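PDB 5WE0: protection of telomeres protein poz1 from Schizosaccharomyces pombe, which binds telomeric DNA and acts as a negative regulator of telomerase and of telomere length. Local coordinates for residues I5-V10 with R39-S44; T16-E21 with I54-A59; C149-F154 with Q202-M207. All blocks are in the same frame, centred on the assembly; numbering follows the deposited sequence.

Contact 1 of 3, residues I5-V10 with R39-S44; sequences IRSQSV and RYLGYS
Ser-7 and Ser-44 face each other hydroxyl to hydroxyl, and Ser-44 OG donates to Ser-7 OG over 2.9 Å. The acceptor is engaged twice, because Ser-7 OG also gives a hydrogen bond to the backbone oxygen of Glu-3, one turn earlier in its helix; that second bond probably fixes the rotation of the hydroxyl. Tyr-40 meets Arg-6, Ser-7 and Val-10. Its CB points toward residues 5-10 and CG stands anti to the backbone N (chi1 -172°). The tyrosine and Val-10 side chains cross at about a right angle, Tyr-40 CD2 4.0 Å from Val-10 CG2, and Tyr-40 CE2 is 3.9 Å from Ser-7 OG. The pairing illustrates how two helices consecutive in an all-helical chain, 2-18 and 31-43, pack roughly antiparallel: the local axes approach to 9.9 Å at 142°. At the tip of the tyrosine, OH accepts a weak bond from Arg-6 NE at 3.3 Å, nearly straight and in the plane of the guanidinium, which stands 80° from the ring plane. The bend of the arginine chain at chi3 places NE for this bond. Beside these polar bonds, Leu-41 and Val-10 slide past each other in opposite directions, CG1 of Val-10 lying 3.9 Å from CG of Leu-41. One branch of the leucine, CD2, rests 3.8 Å from Ser-7 CB, while Met-47 and an aromatic side chain of another protein also pack on Leu-41.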
loop_
_atom_site.group_PDB
_atom_site.type_symbol
_atom_site.label_atom_id
_atom_site.label_comp_id
_atom_site.label_asym_id
_atom_site.label_seq_id
_atom_site.Cartn_x
_atom_site.Cartn_y
_atom_site.Cartn_z
ATOM N N ILE A 5 -0.675 -22.853 -16.055
ATOM C CA ILE A 5 -2.031 -23.232 -15.665
ATOM C C ILE A 5 -2.095 -23.493 -14.164
ATOM O O ILE A 5 -3.057 -23.100 -13.492
ATOM C CB ILE A 5 -2.500 -24.450 -16.483
ATOM C CG1 ILE A 5 -2.732 -24.048 -17.939
ATOM C CG2 ILE A 5 -3.815 -24.988 -15.950
ATOM C CD1 ILE A 5 -2.625 -25.208 -18.898
ATOM N N ARG A 6 -1.059 -24.129 -13.601
ATOM C CA ARG A 6 -1.024 -24.335 -12.153
ATOM C C ARG A 6 -0.952 -23.008 -11.401
ATOM O O ARG A 6 -1.675 -22.804 -10.415
ATOM C CB ARG A 6 0.148 -25.240 -11.770
ATOM C CG ARG A 6 -0.044 -26.681 -12.234
ATOM C CD ARG A 6 0.988 -27.619 -11.679
ATOM N NE ARG A 6 2.328 -27.261 -12.109
ATOM C CZ ARG A 6 2.981 -27.860 -13.098
ATOM N NH1 ARG A 6 2.410 -28.848 -13.770
ATOM N NH2 ARG A 6 4.207 -27.470 -13.419
ATOM N N SER A 7 -0.112 -22.083 -11.870
ATOM C CA SER A 7 0.015 -20.778 -11.218
ATOM C C SER A 7 -1.300 -20.005 -11.244
ATOM O O SER A 7 -1.707 -19.419 -10.229
ATOM C CB SER A 7 1.141 -19.981 -11.873
ATOM O OG SER A 7 2.388 -20.640 -11.678
ATOM N N GLN A 8 -1.990 -20.003 -12.390
ATOM C CA GLN A 8 -3.281 -19.320 -12.463
ATOM C C GLN A 8 -4.274 -19.933 -11.494
ATOM O O GLN A 8 -5.058 -19.218 -10.857
ATOM C CB GLN A 8 -3.835 -19.347 -13.881
ATOM C CG GLN A 8 -3.880 -17.962 -14.504
ATOM C CD GLN A 8 -4.847 -17.021 -13.769
ATOM O OE1 GLN A 8 -5.836 -17.454 -13.154
ATOM N NE2 GLN A 8 -4.538 -15.730 -13.801
ATOM N N SER A 9 -4.247 -21.256 -11.354
ATOM C CA SER A 9 -5.129 -21.888 -10.387
ATOM C C SER A 9 -4.747 -21.503 -8.957
ATOM O O SER A 9 -5.625 -21.267 -8.116
ATOM C CB SER A 9 -5.111 -23.406 -10.588
ATOM O OG SER A 9 -6.096 -23.996 -9.767
ATOM N N VAL A 10 -3.445 -21.413 -8.653
ATOM C CA VAL A 10 -3.043 -20.920 -7.325
ATOM C C VAL A 10 -3.579 -19.503 -7.096
ATOM O O VAL A 10 -4.061 -19.173 -6.004
ATOM C CB VAL A 10 -1.512 -20.982 -7.158
ATOM C CG1 VAL A 10 -1.104 -20.344 -5.831
ATOM C CG2 VAL A 10 -1.001 -22.430 -7.264
ATOM N N ARG A 39 4.443 -18.577 -1.871
ATOM C CA ARG A 39 5.763 -19.095 -2.196
ATOM C C ARG A 39 5.762 -19.787 -3.547
ATOM O O ARG A 39 6.697 -19.612 -4.339
ATOM C CB ARG A 39 6.266 -20.039 -1.108
ATOM C CG ARG A 39 7.790 -20.174 -1.164
ATOM C CD ARG A 39 8.349 -21.279 -0.268
ATOM N NE ARG A 39 9.814 -21.203 -0.176
ATOM C CZ ARG A 39 10.655 -21.646 -1.119
ATOM N NH1 ARG A 39 10.189 -22.177 -2.253
ATOM N NH2 ARG A 39 11.971 -21.536 -0.947
ATOM N N TYR A 40 4.720 -20.570 -3.844
ATOM C CA TYR A 40 4.672 -21.223 -5.149
ATOM C C TYR A 40 4.702 -20.196 -6.274
ATOM O O TYR A 40 5.449 -20.349 -7.252
ATOM C CB TYR A 40 3.438 -22.121 -5.289
ATOM C CG TYR A 40 3.518 -22.946 -6.565
ATOM C CD1 TYR A 40 4.259 -24.128 -6.600
ATOM C CD2 TYR A 40 2.921 -22.507 -7.748
ATOM C CE1 TYR A 40 4.364 -24.872 -7.754
ATOM C CE2 TYR A 40 3.024 -23.251 -8.918
ATOM C CZ TYR A 40 3.746 -24.431 -8.907
ATOM O OH TYR A 40 3.872 -25.184 -10.049
ATOM N N LEU A 41 3.872 -19.149 -6.171
ATOM C CA LEU A 41 3.900 -18.107 -7.198
ATOM C C LEU A 41 5.237 -17.381 -7.213
ATOM O O LEU A 41 5.725 -17.005 -8.287
ATOM C CB LEU A 41 2.765 -17.112 -6.973
ATOM C CG LEU A 41 1.334 -17.637 -7.200
ATOM C CD1 LEU A 41 0.321 -16.599 -6.753
ATOM C CD2 LEU A 41 1.117 -17.991 -8.668
ATOM N N GLY A 42 5.841 -17.191 -6.032
ATOM C CA GLY A 42 7.079 -16.428 -5.931
ATOM C C GLY A 42 8.274 -17.096 -6.587
ATOM O O GLY A 42 9.187 -16.407 -7.053
ATOM N N TYR A 43 8.269 -18.435 -6.676
ATOM C CA TYR A 43 9.336 -19.184 -7.332
ATOM C C TYR A 43 8.918 -19.777 -8.670
ATOM O O TYR A 43 9.704 -20.500 -9.286
ATOM C CB TYR A 43 9.844 -20.305 -6.413
ATOM C CG TYR A 43 10.716 -19.811 -5.271
ATOM C CD1 TYR A 43 10.150 -19.411 -4.062
ATOM C CD2 TYR A 43 12.105 -19.746 -5.401
ATOM C CE1 TYR A 43 10.935 -18.957 -3.011
ATOM C CE2 TYR A 43 12.913 -19.290 -4.341
ATOM C CZ TYR A 43 12.317 -18.898 -3.146
ATOM O OH TYR A 43 13.087 -18.434 -2.087
ATOM N N SER A 44 7.709 -19.490 -9.137
ATOM C CA SER A 44 7.223 -20.008 -10.409
ATOM C C SER A 44 7.877 -19.237 -11.548
ATOM O O SER A 44 7.618 -18.042 -11.722
ATOM C CB SER A 44 5.700 -19.909 -10.461
ATOM O OG SER A 44 5.194 -20.118 -11.770
#

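Contact 2 of 3, residues T16-E21 with I54-A59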
loop_
_atom_site.group_PDB
_atom_site.type_symbol
_atom_site.label_atom_id
_atom_site.label_comp_id
_atom_site.label_asym_id
_atom_site.label_seq_id
_atom_site.Cartn_x
_atom_site.Cartn_y
_atom_site.Cartn_z
ATOM N N THR A 16 -10.046 -16.501 -3.227
ATOM C CA THR A 16 -11.056 -16.875 -2.245
ATOM C C THR A 16 -10.575 -16.657 -0.827
ATOM O O THR A 16 -11.396 -16.650 0.098
ATOM C CB THR A 16 -11.511 -18.329 -2.445
ATOM O OG1 THR A 16 -10.617 -19.226 -1.764
ATOM C CG2 THR A 16 -11.598 -18.682 -3.943
ATOM N N PHE A 17 -9.265 -16.541 -0.613
ATOM C CA PHE A 17 -8.800 -16.180 0.718
ATOM C C PHE A 17 -8.627 -14.671 0.864
ATOM O O PHE A 17 -8.804 -14.130 1.964
ATOM C CB PHE A 17 -7.463 -16.876 1.049
ATOM C CG PHE A 17 -7.597 -18.342 1.392
ATOM C CD1 PHE A 17 -7.585 -19.303 0.397
ATOM C CD2 PHE A 17 -7.775 -18.749 2.703
ATOM C CE1 PHE A 17 -7.721 -20.660 0.699
ATOM C CE2 PHE A 17 -7.921 -20.105 3.014
ATOM C CZ PHE A 17 -7.889 -21.057 2.007
ATOM N N PHE A 18 -8.291 -13.978 -0.219
ATOM C CA PHE A 18 -7.857 -12.586 -0.086
ATOM C C PHE A 18 -8.992 -11.578 -0.208
ATOM O O PHE A 18 -9.009 -10.583 0.523
ATOM C CB PHE A 18 -6.777 -12.261 -1.130
ATOM C CG PHE A 18 -5.397 -12.680 -0.714
ATOM C CD1 PHE A 18 -5.191 -13.287 0.527
ATOM C CD2 PHE A 18 -4.300 -12.447 -1.545
ATOM C CE1 PHE A 18 -3.911 -13.679 0.931
ATOM C CE2 PHE A 18 -3.010 -12.827 -1.146
ATOM C CZ PHE A 18 -2.816 -13.442 0.093
ATOM N N ILE A 19 -9.943 -11.811 -1.108
ATOM C CA ILE A 19 -10.966 -10.812 -1.395
ATOM C C ILE A 19 -11.967 -10.775 -0.248
ATOM O O ILE A 19 -12.554 -11.795 0.125
ATOM C CB ILE A 19 -11.639 -11.094 -2.747
ATOM C CG1 ILE A 19 -10.597 -10.937 -3.857
ATOM C CG2 ILE A 19 -12.784 -10.136 -2.977
ATOM C CD1 ILE A 19 -11.135 -11.036 -5.258
ATOM N N LYS A 20 -12.140 -9.595 0.335
ATOM C CA LYS A 20 -13.003 -9.376 1.481
ATOM C C LYS A 20 -13.973 -8.236 1.206
ATOM O O LYS A 20 -13.691 -7.331 0.410
ATOM C CB LYS A 20 -12.175 -9.039 2.720
ATOM C CG LYS A 20 -11.210 -10.122 3.188
ATOM C CD LYS A 20 -11.973 -11.301 3.787
ATOM C CE LYS A 20 -11.005 -12.290 4.449
ATOM N NZ LYS A 20 -11.689 -13.487 5.036
ATOM N N GLU A 21 -15.140 -8.314 1.852
ATOM C CA GLU A 21 -16.039 -7.163 1.909
ATOM C C GLU A 21 -15.364 -5.996 2.620
ATOM O O GLU A 21 -15.400 -4.846 2.151
ATOM C CB GLU A 21 -17.338 -7.546 2.626
ATOM C CG GLU A 21 -18.260 -6.353 2.867
ATOM C CD GLU A 21 -19.596 -6.731 3.487
ATOM O OE1 GLU A 21 -19.637 -7.684 4.298
ATOM O OE2 GLU A 21 -20.602 -6.057 3.174
ATOM N N ILE A 54 -4.884 -7.123 -9.413
ATOM C CA ILE A 54 -5.063 -6.001 -8.502
ATOM C C ILE A 54 -5.533 -6.471 -7.123
ATOM O O ILE A 54 -5.202 -5.842 -6.099
ATOM C CB ILE A 54 -6.017 -4.971 -9.136
ATOM C CG1 ILE A 54 -5.670 -3.577 -8.647
ATOM C CG2 ILE A 54 -7.465 -5.285 -8.824
ATOM C CD1 ILE A 54 -4.224 -3.184 -9.051
ATOM N N PHE A 55 -6.272 -7.595 -7.052
ATOM C CA PHE A 55 -6.731 -8.070 -5.746
ATOM C C PHE A 55 -5.545 -8.438 -4.849
ATOM O O PHE A 55 -5.631 -8.313 -3.622
ATOM C CB PHE A 55 -7.697 -9.265 -5.899
ATOM C CG PHE A 55 -7.007 -10.600 -6.123
ATOM C CD1 PHE A 55 -6.604 -11.389 -5.038
ATOM C CD2 PHE A 55 -6.781 -11.075 -7.415
ATOM C CE1 PHE A 55 -5.957 -12.629 -5.245
ATOM C CE2 PHE A 55 -6.133 -12.310 -7.635
ATOM C CZ PHE A 55 -5.709 -13.076 -6.545
ATOM N N MET A 56 -4.416 -8.834 -5.448
ATOM C CA MET A 56 -3.232 -9.165 -4.660
ATOM C C MET A 56 -2.572 -7.921 -4.069
ATOM O O MET A 56 -2.189 -7.926 -2.893
ATOM C CB MET A 56 -2.215 -9.929 -5.517
ATOM C CG MET A 56 -2.715 -11.295 -6.018
ATOM S SD MET A 56 -2.348 -12.581 -4.801
ATOM C CE MET A 56 -0.582 -12.831 -5.071
ATOM N N ASP A 57 -2.406 -6.859 -4.869
ATOM C CA ASP A 57 -1.883 -5.596 -4.338
ATOM C C ASP A 57 -2.761 -5.043 -3.224
ATOM O O ASP A 57 -2.249 -4.528 -2.222
ATOM C CB ASP A 57 -1.735 -4.561 -5.454
ATOM C CG ASP A 57 -0.503 -4.801 -6.319
ATOM O OD1 ASP A 57 0.446 -5.462 -5.845
ATOM O OD2 ASP A 57 -0.466 -4.299 -7.454
ATOM N N ILE A 58 -4.086 -5.134 -3.385
ATOM C CA ILE A 58 -5.013 -4.618 -2.379
ATOM C C ILE A 58 -4.856 -5.380 -1.078
ATOM O O ILE A 58 -4.844 -4.788 0.006
ATOM C CB ILE A 58 -6.468 -4.677 -2.899
ATOM C CG1 ILE A 58 -6.697 -3.610 -3.967
ATOM C CG2 ILE A 58 -7.471 -4.516 -1.769
ATOM C CD1 ILE A 58 -8.031 -3.746 -4.675
ATOM N N ALA A 59 -4.771 -6.711 -1.166
ATOM C CA ALA A 59 -4.586 -7.527 0.026
ATOM C C ALA A 59 -3.255 -7.212 0.694
ATOM O O ALA A 59 -3.183 -7.099 1.924
ATOM C CB ALA A 59 -4.668 -9.012 -0.340
#
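Phe-18 packs on three residues of the helix 54-59, and the partner changes along its side chain from Ala-59 and Phe-55 to Met-56. CB touches two neighbours: Phe-55 CD1 at 4.0 Å, to whose ring it comes at the edge, and the methyl of Ala-59. At CG the partner is still Ala-59 CB, 3.8 Å off. The ring then runs on past that methyl, with CD2 at 3.7 Å from it. One atom further, CE2 meets Met-56 SD at 3.7 Å. The sulfur lies beside the ring, 4.8 Å from its centroid and 75° from the normal, a Met-aromatic contact made at the edge; the bend of the methionine chain at chi2 (-88°) places the sulfur there. In the fold this is where the C-terminal end of helix 2-18 is laid against the opening turns of helix 54-64, in a buried, wholly apolar contact without hydrogen bonds across it. Tyr-24 adds an edge-to-face ring contact with Phe-18, and an aromatic side chain of another protein also meets its ring. Ile-19, the first residue to leave helical geometry, continues the packing: its CD1 comes 3.9 Å from Phe-55 CB, the two side chains crossing at about a right angle. Met-56 CG lies over one face of the Phe-55 ring, offset toward the rim.

Contact 3 of 3, residues C149-F154 with Q202-M207; sequences CRWMAF and QHKKKM
Lys-204 lies with its aliphatic chain against two aromatic rings of the helix 149-154, Trp-151 and Phe-154, and this is the tightly packed part of the contact. Extended beyond CG, the lysine offers its methylenes in turn: CG sits 3.6 Å from Phe-154 CD2, CD is 3.6 Å from Trp-151 CH2, and CE lies over the face of the indole, 4.0 Å from the centroid of the six-membered ring in a CH-pi contact. Phe-154 and the lysine slide past each other in opposite directions, while the far end of the phenyl ring, CZ, touches His-203 CB at 3.5 Å, those side chains crossing at about a right angle. The lysine NZ stays 3.6 Å from Trp-151 CZ3 and forms a salt bridge with Glu-158. Toward Met-207 the polar bonding is weak. Trp-151 NE1 gives only a weak hydrogen bond to Met-207 O, 3.5 Å long and bent to 147°, with the oxygen near the plane of the indole. Arg-150 crosses Met-207 at about a right angle; its NH1 lies 3.1 Å from Met-207 CB, covered by the contact yet without a partner in the model, whereas NH2 makes a weak bond to the backbone of another protein. An alanine in place of Trp-151 would probably open a gap beside the Lys-204 methylenes and leave Met-207 O without its indole donor. The contact joins helix 130-157 to the end of helix 193-206, their local axes 11.4 Å apart and inclined at 156°, nearly antiparallel. Trp-209, at the start of the next helix, meets Trp-151 edge-to-face, while helices 93-115 and 164-174 pack on helix 130-157 through Cys-149 and Met-152.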
loop_
_atom_site.group_PDB
_atom_site.type_symbol
_atom_site.label_atom_id
_atom_site.label_comp_id
_atom_site.label_asym_id
_atom_site.label_seq_id
_atom_site.Cartn_x
_atom_site.Cartn_y
_atom_site.Cartn_z
ATOM N N CYS A 149 4.537 8.361 3.166
ATOM C CA CYS A 149 5.881 8.904 2.927
ATOM C C CYS A 149 6.390 9.693 4.126
ATOM O O CYS A 149 7.573 9.628 4.468
ATOM C CB CYS A 149 5.880 9.824 1.704
ATOM S SG CYS A 149 5.435 8.996 0.188
ATOM N N ARG A 150 5.522 10.484 4.735
ATOM C CA ARG A 150 5.921 11.282 5.877
ATOM C C ARG A 150 6.271 10.394 7.072
ATOM O O ARG A 150 7.268 10.634 7.772
ATOM C CB ARG A 150 4.803 12.255 6.220
ATOM C CG ARG A 150 5.229 13.268 7.239
ATOM C CD ARG A 150 4.643 14.621 6.909
ATOM N NE ARG A 150 3.600 14.880 7.887
ATOM C CZ ARG A 150 2.967 16.031 8.034
ATOM N NH1 ARG A 150 2.049 16.147 8.985
ATOM N NH2 ARG A 150 3.256 17.051 7.238
ATOM N N TRP A 151 5.473 9.352 7.319
ATOM C CA TRP A 151 5.787 8.493 8.458
ATOM C C TRP A 151 7.026 7.641 8.209
ATOM O O TRP A 151 7.787 7.387 9.155
ATOM C CB TRP A 151 4.573 7.642 8.820
ATOM C CG TRP A 151 3.664 8.446 9.725
ATOM C CD1 TRP A 151 2.892 9.539 9.380
ATOM C CD2 TRP A 151 3.494 8.267 11.132
ATOM N NE1 TRP A 151 2.237 10.028 10.493
ATOM C CE2 TRP A 151 2.589 9.262 11.577
ATOM C CE3 TRP A 151 4.000 7.350 12.053
ATOM C CZ2 TRP A 151 2.178 9.351 12.900
ATOM C CZ3 TRP A 151 3.617 7.456 13.375
ATOM C CH2 TRP A 151 2.709 8.447 13.791
ATOM N N MET A 152 7.279 7.244 6.952
ATOM C CA MET A 152 8.566 6.638 6.613
ATOM C C MET A 152 9.709 7.621 6.871
ATOM O O MET A 152 10.737 7.252 7.447
ATOM C CB MET A 152 8.577 6.178 5.155
ATOM C CG MET A 152 9.798 5.349 4.755
ATOM S SD MET A 152 9.853 3.779 5.650
ATOM C CE MET A 152 11.376 3.912 6.597
ATOM N N ALA A 153 9.535 8.880 6.472
ATOM C CA ALA A 153 10.540 9.899 6.760
ATOM C C ALA A 153 10.744 10.061 8.262
ATOM O O ALA A 153 11.883 10.111 8.733
ATOM C CB ALA A 153 10.131 11.233 6.132
ATOM N N PHE A 154 9.652 10.117 9.034
ATOM C CA PHE A 154 9.760 10.183 10.493
ATOM C C PHE A 154 10.606 9.045 11.053
ATOM O O PHE A 154 11.453 9.256 11.929
ATOM C CB PHE A 154 8.378 10.137 11.130
ATOM C CG PHE A 154 7.574 11.383 10.944
ATOM C CD1 PHE A 154 8.164 12.553 10.506
ATOM C CD2 PHE A 154 6.208 11.377 11.205
ATOM C CE1 PHE A 154 7.414 13.702 10.329
ATOM C CE2 PHE A 154 5.445 12.520 11.042
ATOM C CZ PHE A 154 6.049 13.690 10.605
ATOM N N GLN A 202 6.332 16.478 17.536
ATOM C CA GLN A 202 5.368 17.539 17.276
ATOM C C GLN A 202 4.582 17.275 15.995
ATOM O O GLN A 202 3.361 17.468 15.952
ATOM C CB GLN A 202 6.101 18.873 17.181
ATOM C CG GLN A 202 6.471 19.489 18.511
ATOM C CD GLN A 202 6.987 20.911 18.359
ATOM O OE1 GLN A 202 6.325 21.749 17.739
ATOM N NE2 GLN A 202 8.163 21.192 18.917
ATOM N N HIS A 203 5.267 16.868 14.929
ATOM C CA HIS A 203 4.564 16.619 13.676
ATOM C C HIS A 203 3.717 15.354 13.743
ATOM O O HIS A 203 2.639 15.312 13.146
ATOM C CB HIS A 203 5.573 16.587 12.539
ATOM C CG HIS A 203 5.944 17.953 12.076
ATOM N ND1 HIS A 203 5.304 18.584 11.032
ATOM C CD2 HIS A 203 6.811 18.858 12.587
ATOM C CE1 HIS A 203 5.805 19.797 10.881
ATOM N NE2 HIS A 203 6.719 19.991 11.815
ATOM N N LYS A 204 4.155 14.335 14.494
ATOM C CA LYS A 204 3.307 13.161 14.689
ATOM C C LYS A 204 2.029 13.532 15.430
ATOM O O LYS A 204 0.952 12.994 15.136
ATOM C CB LYS A 204 4.063 12.064 15.442
ATOM C CG LYS A 204 5.025 11.295 14.562
ATOM C CD LYS A 204 5.599 10.042 15.210
ATOM C CE LYS A 204 6.547 9.341 14.222
ATOM N NZ LYS A 204 6.970 7.968 14.639
ATOM N N LYS A 205 2.124 14.461 16.391
ATOM C CA LYS A 205 0.928 14.918 17.092
ATOM C C LYS A 205 0.038 15.759 16.178
ATOM O O LYS A 205 -1.193 15.663 16.244
ATOM C CB LYS A 205 1.319 15.693 18.355
ATOM C CG LYS A 205 1.721 14.786 19.536
ATOM C CD LYS A 205 0.492 14.109 20.175
ATOM C CE LYS A 205 0.872 13.146 21.307
ATOM N NZ LYS A 205 1.973 13.658 22.198
ATOM N N LYS A 206 0.642 16.575 15.310
ATOM C CA LYS A 206 -0.103 17.376 14.336
ATOM C C LYS A 206 -0.837 16.529 13.301
ATOM O O LYS A 206 -1.689 17.056 12.577
ATOM C CB LYS A 206 0.855 18.326 13.607
ATOM C CG LYS A 206 0.741 19.796 13.983
ATOM C CD LYS A 206 1.913 20.614 13.408
ATOM C CE LYS A 206 2.935 20.948 14.496
ATOM N NZ LYS A 206 4.313 21.227 13.973
ATOM N N MET A 207 -0.523 15.241 13.206
ATOM C CA MET A 207 -0.956 14.449 12.069
ATOM C C MET A 207 -0.895 12.963 12.425
ATOM O O MET A 207 -0.074 12.218 11.869
ATOM C CB MET A 207 -0.082 14.777 10.855
ATOM C CG MET A 207 -0.797 14.476 9.557
ATOM S SD MET A 207 -2.010 15.724 9.073
ATOM C CE MET A 207 -3.494 15.137 9.889
#

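Contacts 1 and 2 share helix 2-18, which meets helix 31-43 near its start and helix 54-64 at its end. Their centres are 16 Å apart and they touch, Leu-41 CD1 packing 4.2 Å from Met-56 CE, so that apolar side chains of the three helices meet where the two contacts join. The bound zinc ion is about 12 Å from the side chain of Ser-44, in no contact with it. Contact 3 stands on the opposite side of the chain's centre, in later helices: its centre is 38 Å from that of contact 1 and 29 Å from that of contact 2, and its nearest atoms remain about 16 Å from contact 2. All three contacts have another protein within reach.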